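Local coordinates for chromosome replication initiation inhibitor protein (Agrobacterium tumefaciens, PDB 3FD3) that probably acts as a DNA-binding transcription regulator of the LysR family, represented here by its C-terminal substrate-binding domain, at residues L4-S12 and W45-V55; L73-F83 and G144-V155. All coordinates share one frame; numbering follows the deposited sequence.

Contact 1. Residues L4-S12 and W45-V55; sequences LNIATNADS and WLRGGRVLAAV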
loop_
_atom_site.group_PDB
_atom_site.type_symbol
_atom_site.label_atom_id
_atom_site.label_comp_id
_atom_site.label_asym_id
_atom_site.label_seq_id
_atom_site.Cartn_x
_atom_site.Cartn_y
_atom_site.Cartn_z
ATOM N N LEU A 4 20.679 2.223 3.602
ATOM C CA LEU A 4 20.149 3.078 4.662
ATOM C C LEU A 4 18.784 2.584 5.089
ATOM O O LEU A 4 17.863 2.526 4.264
ATOM C CB LEU A 4 20.006 4.518 4.159
ATOM C CG LEU A 4 21.257 5.195 3.609
ATOM C CD1 LEU A 4 20.942 6.625 3.248
ATOM C CD2 LEU A 4 22.375 5.111 4.674
ATOM N N ASN A 5 18.656 2.234 6.365
ATOM C CA ASN A 5 17.347 1.863 6.952
ATOM C C ASN A 5 16.557 3.108 7.397
ATOM O O ASN A 5 16.997 3.846 8.306
ATOM C CB ASN A 5 17.568 0.949 8.164
ATOM C CG ASN A 5 18.301 -0.337 7.817
ATOM O OD1 ASN A 5 18.241 -0.828 6.694
ATOM N ND2 ASN A 5 19.028 -0.880 8.793
ATOM N N ILE A 6 15.394 3.326 6.791
ATOM C CA ILE A 6 14.564 4.500 7.017
ATOM C C ILE A 6 13.124 4.029 7.238
ATOM O O ILE A 6 12.675 3.080 6.608
ATOM C CB ILE A 6 14.604 5.445 5.803
ATOM C CG1 ILE A 6 16.025 5.866 5.462
ATOM C CG2 ILE A 6 13.744 6.730 6.022
ATOM C CD1 ILE A 6 16.091 6.385 3.978
ATOM N N ALA A 7 12.430 4.643 8.177
ATOM C CA ALA A 7 11.055 4.289 8.494
ATOM C C ALA A 7 10.126 5.408 8.026
ATOM O O ALA A 7 10.507 6.580 7.949
ATOM C CB ALA A 7 10.868 4.055 10.003
ATOM N N THR A 8 8.889 5.016 7.697
ATOM C CA THR A 8 7.838 5.979 7.340
ATOM C C THR A 8 6.507 5.372 7.743
ATOM O O THR A 8 6.381 4.128 7.819
ATOM C CB THR A 8 7.807 6.311 5.828
ATOM O OG1 THR A 8 6.737 7.238 5.576
ATOM C CG2 THR A 8 7.600 5.063 4.959
ATOM N N ASN A 9 5.536 6.244 8.008
ATOM C CA ASN A 9 4.159 5.824 8.121
ATOM C C ASN A 9 3.618 5.493 6.733
ATOM O O ASN A 9 4.104 6.011 5.726
ATOM C CB ASN A 9 3.287 6.897 8.830
ATOM C CG ASN A 9 3.288 8.292 8.107
ATOM O OD1 ASN A 9 4.265 8.709 7.514
ATOM N ND2 ASN A 9 2.212 9.040 8.278
ATOM N N ALA A 10 2.586 4.654 6.674
ATOM C CA ALA A 10 2.008 4.265 5.382
ATOM C C ALA A 10 1.485 5.453 4.597
ATOM O O ALA A 10 1.581 5.501 3.368
ATOM C CB ALA A 10 0.860 3.230 5.573
ATOM N N ASP A 11 0.851 6.392 5.293
ATOM C CA ASP A 11 0.216 7.514 4.590
ATOM C C ASP A 11 1.269 8.420 3.910
ATOM O O ASP A 11 1.014 8.932 2.828
ATOM C CB ASP A 11 -0.688 8.307 5.527
ATOM C CG ASP A 11 -1.933 7.530 5.943
ATOM O OD1 ASP A 11 -2.407 6.676 5.155
ATOM O OD2 ASP A 11 -2.446 7.764 7.066
ATOM N N SER A 12 2.451 8.580 4.501
ATOM C CA SER A 12 3.532 9.292 3.787
ATOM C C SER A 12 4.079 8.479 2.621
ATOM O O SER A 12 4.375 9.048 1.546
ATOM C CB SER A 12 4.654 9.712 4.737
ATOM O OG SER A 12 4.208 10.697 5.654
ATOM N N TRP A 45 12.422 1.476 17.193
ATOM C CA TRP A 45 13.377 1.216 16.113
ATOM C C TRP A 45 14.507 2.228 16.089
ATOM O O TRP A 45 15.663 1.873 15.855
ATOM C CB TRP A 45 12.698 1.252 14.761
ATOM C CG TRP A 45 11.670 0.187 14.534
ATOM C CD1 TRP A 45 11.430 -0.919 15.303
ATOM C CD2 TRP A 45 10.769 0.116 13.428
ATOM N NE1 TRP A 45 10.416 -1.661 14.747
ATOM C CE2 TRP A 45 9.999 -1.051 13.592
ATOM C CE3 TRP A 45 10.537 0.931 12.309
ATOM C CZ2 TRP A 45 9.014 -1.419 12.688
ATOM C CZ3 TRP A 45 9.554 0.566 11.405
ATOM C CH2 TRP A 45 8.806 -0.608 11.602
ATOM N N LEU A 46 14.171 3.493 16.287
ATOM C CA LEU A 46 15.201 4.520 16.378
ATOM C C LEU A 46 16.103 4.308 17.596
ATOM O O LEU A 46 17.326 4.389 17.500
ATOM C CB LEU A 46 14.578 5.909 16.421
ATOM C CG LEU A 46 14.064 6.450 15.081
ATOM C CD1 LEU A 46 13.097 7.609 15.303
ATOM C CD2 LEU A 46 15.188 6.884 14.099
ATOM N N ARG A 47 15.493 4.041 18.733
ATOM C CA ARG A 47 16.254 3.799 19.961
ATOM C C ARG A 47 17.205 2.618 19.792
ATOM O O ARG A 47 18.351 2.672 20.237
ATOM C CB ARG A 47 15.309 3.580 21.147
ATOM C CG ARG A 47 15.987 3.551 22.518
ATOM C CD ARG A 47 15.081 2.974 23.623
ATOM N NE ARG A 47 13.769 3.631 23.656
ATOM C CZ ARG A 47 12.578 3.032 23.486
ATOM N NH1 ARG A 47 12.463 1.711 23.291
ATOM N NH2 ARG A 47 11.472 3.777 23.522
ATOM N N GLY A 48 16.746 1.563 19.135
ATOM C CA GLY A 48 17.539 0.343 18.967
ATOM C C GLY A 48 18.502 0.371 17.792
ATOM O O GLY A 48 19.174 -0.622 17.528
ATOM N N GLY A 49 18.558 1.493 17.077
ATOM C CA GLY A 49 19.372 1.608 15.865
ATOM C C GLY A 49 18.928 0.734 14.706
ATOM O O GLY A 49 19.711 0.490 13.787
ATOM N N ARG A 50 17.679 0.262 14.727
ATOM C CA ARG A 50 17.153 -0.568 13.638
ATOM C C ARG A 50 16.827 0.255 12.384
ATOM O O ARG A 50 16.815 -0.277 11.287
ATOM C CB ARG A 50 15.924 -1.364 14.107
ATOM C CG ARG A 50 16.296 -2.479 15.131
ATOM C CD ARG A 50 15.115 -3.345 15.520
ATOM N NE ARG A 50 14.391 -3.890 14.372
ATOM C CZ ARG A 50 13.261 -4.599 14.451
ATOM N NH1 ARG A 50 12.716 -4.890 15.634
ATOM N NH2 ARG A 50 12.663 -5.024 13.333
ATOM N N VAL A 51 16.541 1.539 12.570
ATOM C CA VAL A 51 16.525 2.504 11.485
ATOM C C VAL A 51 17.351 3.731 11.885
ATOM O O VAL A 51 17.485 4.042 13.085
ATOM C CB VAL A 51 15.081 2.949 11.071
ATOM C CG1 VAL A 51 14.237 1.754 10.585
ATOM C CG2 VAL A 51 14.387 3.698 12.204
ATOM N N LEU A 52 17.877 4.439 10.884
ATOM C CA LEU A 52 18.678 5.644 11.102
ATOM C C LEU A 52 17.869 6.930 11.070
ATOM O O LEU A 52 18.336 7.968 11.525
ATOM C CB LEU A 52 19.782 5.746 10.044
ATOM C CG LEU A 52 20.809 4.638 10.121
ATOM C CD1 LEU A 52 21.877 4.828 9.033
ATOM C CD2 LEU A 52 21.435 4.659 11.505
ATOM N N ALA A 53 16.691 6.871 10.485
ATOM C CA ALA A 53 15.869 8.042 10.271
ATOM C C ALA A 53 14.448 7.614 10.009
ATOM O O ALA A 53 14.180 6.461 9.605
ATOM C CB ALA A 53 16.370 8.881 9.081
ATOM N N ALA A 54 13.525 8.536 10.273
ATOM C CA ALA A 54 12.099 8.213 10.149
ATOM C C ALA A 54 11.259 9.464 9.970
ATOM O O ALA A 54 11.526 10.498 10.604
ATOM C CB ALA A 54 11.608 7.443 11.367
ATOM N N VAL A 55 10.234 9.331 9.115
ATOM C CA VAL A 55 9.089 10.221 9.087
ATOM C C VAL A 55 8.117 9.652 10.094
ATOM O O VAL A 55 7.724 8.459 10.011
ATOM C CB VAL A 55 8.440 10.300 7.669
ATOM C CG1 VAL A 55 7.076 11.060 7.722
ATOM C CG2 VAL A 55 9.407 10.925 6.664
HETATM O O HOH W 1 19.737 1.134 11.011
#
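The parallel pairing of Ala7 with Ala54 belongs to the central sheet of a LysR substrate-binding domain, which has the periplasmic-binding-protein type of fold. Strand 3-8 runs between strands 31-36 and 53-56, and the axis of its 4-8 part lies at 18° to that of 53-55. Three backbone bonds join the segments: Leu52 N donates to Asn5 O at 2.8 Å, Ala7 N to Ala53 O at 2.9 Å, and Val55 N to Ala7 O at 3.0 Å. Buried Ala53 N, by contrast, finds no partner.

On the face carrying Ala7 and Ala54, their methyls meet at 3.7 Å. The indole of Trp45, from the last turn of helix 42-47, presents its edge to Ala7, with CB lying in the ring plane 3.9 Å from CE3, while Val51 CG1 packs against the same methyl. Ile6 and Ala53 turn to the other face, where both touch Trp179 of strand 165-181. Helix 42-47 ends in a Schellman motif at Gly49, whose carbonyl accepts from a water that also takes an ND2 hydrogen of Asn5. Leu4, Gly49 and Leu52 help line the site of a bound polyether, probably picked up from the crystallisation liquor.

Past the strand, Asn9 is the N-cap residue of helix 10-13. Val55 sends CG1 anti to its own nitrogen (chi1 170°), which brings that methyl to 3.6 Å from Ser12 OG and beside Asn9 OD1; Ser12 OG in turn donates to Asn9 OD1 at 2.7 Å.

Contact 2. Residues L73-F83 and G144-V155; sequences LRYHATASPDF and GMGWGLNPVQLV. With CA (calcium ion), chain B.
Residues 75-78 pair antiparallel with 148-151, the axes of 73-79 and 148-151 set at 142°, some 38° off strictly antiparallel; 148-151 is an outermost strand of the main sheet within this chain. His76 with Asn150 and Thr78 with Gly148 are the hydrogen-bonded pairs, each joined by two backbone bonds; Tyr75 with Pro151 and Ala77 with Leu149 are non-hydrogen-bonded. Val152 N extends the bonding to Arg74 O.

On one face, Asn150 ND2 donates to Thr78 OG1 at 2.8 Å, the hydroxyl lying in the amide plane. Thr78 holds OG1 between its own nitrogen and carbonyl carbon (chi1 55°), within reach of that amide, whose ND2 also bonds Ser141 OG. Next along, Val152 meets the edge of the His76 ring, while His76 ND1 is engaged by Glu166. On the face of Ala77 and Leu149, Leu149 CD2 packs on Ala77 CB at 3.7 Å. At the next pair Tyr75 lies alongside Pro151, CE2 to CG 3.8 Å, and its hydroxyl bonds Asp11. Beyond the strands, Ser80 OG accepts from Phe83 N at 3.1 Å, capping helix 81-87. The Phe83 ring has Gly144 O at its edge and the Gly146-Trp147 peptide over one face; its CE1 reaches Trp147 CD1 at 3.9 Å, the two rings inclined obliquely.

As half of a non-hydrogen-bonded pair, Leu149 turns its carbonyl away from strand 73-79, and this oxygen binds a calcium ion at 2.4 Å, with two waters and one further ligand atom. The same peptide unit supplies Asn150 N to His76 O at 3.0 Å, so the calcium would probably polarise it and strengthen that donor.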
loop_
_atom_site.group_PDB
_atom_site.type_symbol
_atom_site.label_atom_id
_atom_site.label_comp_id
_atom_site.label_asym_id
_atom_site.label_seq_id
_atom_site.Cartn_x
_atom_site.Cartn_y
_atom_site.Cartn_z
ATOM N N LEU A 73 0.167 16.907 7.504
ATOM C CA LEU A 73 -0.553 16.017 6.584
ATOM C C LEU A 73 -2.045 16.171 6.909
ATOM O O LEU A 73 -2.490 15.883 8.035
ATOM C CB LEU A 73 -0.092 14.578 6.749
ATOM C CG LEU A 73 -0.683 13.579 5.737
ATOM C CD1 LEU A 73 -0.420 14.044 4.313
ATOM C CD2 LEU A 73 -0.152 12.193 5.978
ATOM N N ARG A 74 -2.786 16.729 5.960
ATOM C CA ARG A 74 -4.216 17.006 6.166
ATOM C C ARG A 74 -5.023 15.884 5.583
ATOM O O ARG A 74 -4.754 15.428 4.461
ATOM C CB ARG A 74 -4.627 18.324 5.517
ATOM C CG ARG A 74 -6.123 18.533 5.466
ATOM C CD ARG A 74 -6.487 19.983 5.259
ATOM N NE ARG A 74 -6.206 20.784 6.440
ATOM C CZ ARG A 74 -6.488 22.076 6.568
ATOM N NH1 ARG A 74 -7.064 22.750 5.579
ATOM N NH2 ARG A 74 -6.198 22.705 7.695
ATOM N N TYR A 75 -6.013 15.437 6.363
ATOM C CA TYR A 75 -6.914 14.377 5.964
ATOM C C TYR A 75 -8.335 14.894 5.877
ATOM O O TYR A 75 -8.711 15.814 6.609
ATOM C CB TYR A 75 -6.908 13.275 7.008
ATOM C CG TYR A 75 -5.637 12.462 7.180
ATOM C CD1 TYR A 75 -4.549 12.984 7.865
ATOM C CD2 TYR A 75 -5.562 11.158 6.757
ATOM C CE1 TYR A 75 -3.411 12.247 8.073
ATOM C CE2 TYR A 75 -4.423 10.416 6.950
ATOM C CZ TYR A 75 -3.340 10.965 7.623
ATOM O OH TYR A 75 -2.207 10.207 7.857
ATOM N N HIS A 76 -9.122 14.295 4.987
ATOM C CA HIS A 76 -10.551 14.603 4.896
ATOM C C HIS A 76 -11.354 13.309 5.061
ATOM O O HIS A 76 -10.973 12.259 4.525
ATOM C CB HIS A 76 -10.894 15.255 3.554
ATOM C CG HIS A 76 -10.270 16.605 3.358
ATOM N ND1 HIS A 76 -10.822 17.767 3.847
ATOM C CD2 HIS A 76 -9.119 16.965 2.744
ATOM C CE1 HIS A 76 -10.042 18.786 3.537
ATOM N NE2 HIS A 76 -9.008 18.332 2.856
ATOM N N ALA A 77 -12.450 13.401 5.808
ATOM C CA ALA A 77 -13.370 12.282 5.996
ATOM C C ALA A 77 -14.263 12.231 4.755
ATOM O O ALA A 77 -15.026 13.156 4.502
ATOM C CB ALA A 77 -14.204 12.479 7.267
ATOM N N THR A 78 -14.139 11.160 3.978
ATOM C CA THR A 78 -14.713 11.094 2.643
ATOM C C THR A 78 -15.459 9.777 2.390
ATOM O O THR A 78 -15.154 8.720 2.954
ATOM C CB THR A 78 -13.646 11.234 1.533
ATOM O OG1 THR A 78 -12.635 10.238 1.735
ATOM C CG2 THR A 78 -13.047 12.646 1.484
ATOM N N ALA A 79 -16.458 9.860 1.538
ATOM C CA ALA A 79 -17.178 8.666 1.054
ATOM C C ALA A 79 -17.697 8.983 -0.343
ATOM O O ALA A 79 -17.621 10.126 -0.803
ATOM C CB ALA A 79 -18.343 8.300 1.985
ATOM N N SER A 80 -18.236 7.978 -1.020
ATOM C CA SER A 80 -18.804 8.216 -2.345
ATOM C C SER A 80 -20.210 8.829 -2.217
ATOM O O SER A 80 -20.840 8.725 -1.165
ATOM C CB SER A 80 -18.873 6.915 -3.156
ATOM O OG SER A 80 -19.965 6.116 -2.779
ATOM N N PRO A 81 -20.714 9.464 -3.283
ATOM C CA PRO A 81 -22.092 9.982 -3.251
ATOM C C PRO A 81 -23.169 8.929 -2.923
ATOM O O PRO A 81 -24.092 9.192 -2.157
ATOM C CB PRO A 81 -22.277 10.525 -4.670
ATOM C CG PRO A 81 -20.920 10.970 -5.058
ATOM C CD PRO A 81 -20.016 9.886 -4.511
ATOM N N ASP A 82 -23.015 7.726 -3.471
ATOM C CA ASP A 82 -23.942 6.638 -3.189
ATOM C C ASP A 82 -23.842 6.213 -1.721
ATOM O O ASP A 82 -24.853 5.951 -1.124
ATOM C CB ASP A 82 -23.686 5.440 -4.108
ATOM C CG ASP A 82 -24.548 4.209 -3.746
ATOM O OD1 ASP A 82 -25.752 4.296 -3.890
ATOM O OD2 ASP A 82 -23.970 3.200 -3.270
ATOM N N PHE A 83 -22.629 6.157 -1.162
ATOM C CA PHE A 83 -22.470 5.881 0.271
ATOM C C PHE A 83 -23.235 6.886 1.129
ATOM O O PHE A 83 -23.934 6.517 2.090
ATOM C CB PHE A 83 -21.002 5.833 0.683
ATOM C CG PHE A 83 -20.805 5.320 2.064
ATOM C CD1 PHE A 83 -20.924 6.163 3.154
ATOM C CD2 PHE A 83 -20.543 3.986 2.270
ATOM C CE1 PHE A 83 -20.772 5.677 4.419
ATOM C CE2 PHE A 83 -20.402 3.499 3.511
ATOM C CZ PHE A 83 -20.501 4.340 4.599
ATOM N N GLY A 144 -17.586 2.915 -2.640
ATOM C CA GLY A 144 -18.818 2.985 -1.827
ATOM C C GLY A 144 -18.881 2.000 -0.666
ATOM O O GLY A 144 -19.952 1.659 -0.166
HETATM N N MSE A 145 -17.713 1.487 -0.276
HETATM C CA MSE A 145 -17.624 0.427 0.716
HETATM C C MSE A 145 -17.686 0.965 2.164
HETATM O O MSE A 145 -18.210 0.332 3.057
HETATM C CB MSE A 145 -16.314 -0.309 0.448
HETATM C CG MSE A 145 -16.211 -1.521 1.064
HETATM SE SE MSE A 145 -14.604 -2.478 0.444
HETATM C CE MSE A 145 -14.487 -3.298 2.042
ATOM N N GLY A 146 -17.149 2.162 2.368
ATOM C CA GLY A 146 -17.115 2.765 3.686
ATOM C C GLY A 146 -16.686 4.201 3.570
ATOM O O GLY A 146 -16.374 4.680 2.475
ATOM N N TRP A 147 -16.754 4.889 4.702
ATOM C CA TRP A 147 -16.185 6.232 4.852
ATOM C C TRP A 147 -14.925 6.165 5.711
ATOM O O TRP A 147 -14.788 5.308 6.553
ATOM C CB TRP A 147 -17.190 7.196 5.462
ATOM C CG TRP A 147 -17.441 6.948 6.954
ATOM C CD1 TRP A 147 -18.345 6.095 7.504
ATOM C CD2 TRP A 147 -16.743 7.551 8.041
ATOM N NE1 TRP A 147 -18.263 6.127 8.862
ATOM C CE2 TRP A 147 -17.281 7.012 9.226
ATOM C CE3 TRP A 147 -15.706 8.489 8.130
ATOM C CZ2 TRP A 147 -16.833 7.403 10.493
ATOM C CZ3 TRP A 147 -15.248 8.854 9.385
ATOM C CH2 TRP A 147 -15.807 8.311 10.545
ATOM N N GLY A 148 -14.000 7.090 5.476
ATOM C CA GLY A 148 -12.791 7.128 6.272
ATOM C C GLY A 148 -11.973 8.362 6.006
ATOM O O GLY A 148 -12.297 9.152 5.119
ATOM N N LEU A 149 -10.920 8.522 6.811
ATOM C CA LEU A 149 -10.023 9.668 6.677
ATOM C C LEU A 149 -8.926 9.340 5.673
ATOM O O LEU A 149 -8.207 8.340 5.815
ATOM C CB LEU A 149 -9.435 10.046 8.028
ATOM C CG LEU A 149 -10.301 10.921 8.953
ATOM C CD1 LEU A 149 -10.390 12.346 8.441
ATOM C CD2 LEU A 149 -11.732 10.346 9.100
ATOM N N ASN A 150 -8.819 10.160 4.637
ATOM C CA ASN A 150 -7.828 9.980 3.604
ATOM C C ASN A 150 -6.979 11.240 3.461
ATOM O O ASN A 150 -7.513 12.366 3.518
ATOM C CB ASN A 150 -8.513 9.715 2.266
ATOM C CG ASN A 150 -9.219 8.402 2.233
ATOM O OD1 ASN A 150 -8.577 7.364 2.284
ATOM N ND2 ASN A 150 -10.560 8.428 2.140
ATOM N N PRO A 151 -5.680 11.079 3.247
ATOM C CA PRO A 151 -4.858 12.265 2.986
ATOM C C PRO A 151 -5.348 13.084 1.777
ATOM O O PRO A 151 -5.740 12.501 0.744
ATOM C CB PRO A 151 -3.477 11.673 2.699
ATOM C CG PRO A 151 -3.485 10.326 3.283
ATOM C CD PRO A 151 -4.882 9.835 3.218
ATOM N N VAL A 152 -5.311 14.410 1.909
ATOM C CA VAL A 152 -5.812 15.321 0.892
ATOM C C VAL A 152 -5.157 15.085 -0.471
ATOM O O VAL A 152 -5.832 15.199 -1.508
ATOM C CB VAL A 152 -5.632 16.825 1.306
ATOM C CG1 VAL A 152 -4.152 17.203 1.519
ATOM C CG2 VAL A 152 -6.313 17.740 0.281
ATOM N N GLN A 153 -3.884 14.703 -0.463
ATOM C CA GLN A 153 -3.136 14.510 -1.714
ATOM C C GLN A 153 -3.772 13.400 -2.558
ATOM O O GLN A 153 -3.688 13.422 -3.784
ATOM C CB GLN A 153 -1.665 14.157 -1.445
ATOM C CG GLN A 153 -0.840 15.226 -0.769
ATOM C CD GLN A 153 -1.042 15.351 0.733
ATOM O OE1 GLN A 153 -1.684 14.522 1.341
ATOM N NE2 GLN A 153 -0.461 16.422 1.340
ATOM N N LEU A 154 -4.405 12.435 -1.905
ATOM C CA LEU A 154 -4.963 11.288 -2.595
ATOM C C LEU A 154 -6.431 11.456 -2.959
ATOM O O LEU A 154 -6.959 10.676 -3.769
ATOM C CB LEU A 154 -4.823 10.053 -1.722
ATOM C CG LEU A 154 -3.386 9.649 -1.396
ATOM C CD1 LEU A 154 -3.369 8.343 -0.629
ATOM C CD2 LEU A 154 -2.473 9.568 -2.669
ATOM N N VAL A 155 -7.084 12.466 -2.392
ATOM C CA VAL A 155 -8.507 12.653 -2.652
ATOM C C VAL A 155 -8.900 14.004 -3.214
ATOM O O VAL A 155 -10.061 14.198 -3.555
ATOM C CB VAL A 155 -9.383 12.334 -1.411
ATOM C CG1 VAL A 155 -9.265 10.832 -1.012
ATOM C CG2 VAL A 155 -9.086 13.263 -0.251
HETATM CA CA CA B . -6.649 6.769 6.783
HETATM O O HOH W 2 -1.194 18.024 3.917
HETATM O O HOH W 3 -17.750 5.332 0.147
HETATM O O HOH W 4 -22.493 2.540 -0.821
HETATM O O HOH W 5 -5.159 6.610 4.899
HETATM O O HOH W 6 -7.626 6.500 8.835
#

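In the fold
Contact 1 lies in the half of the domain that holds the chain's start, contact 2 in the other half, their centres 27 Å apart on opposite sides of the chain's centre. Both belong to one mixed sheet: strand 53-56 is followed in the chain by 66-79, with 165-181 lying between them in the sheet. The two contacts touch where Asp11 OD2 lies 2.6 Å from Tyr75 OH, a probable hydrogen bond, and Asp11 CB packs on Leu73 CD2 at 3.9 Å. In LysR relatives the effector cleft lies between two such halves. The Asn9 side chain is about 12 Å from the side chain of Leu149, whose backbone oxygen holds the calcium, whereas contact 1 supplies three of the eight residues around the polyether.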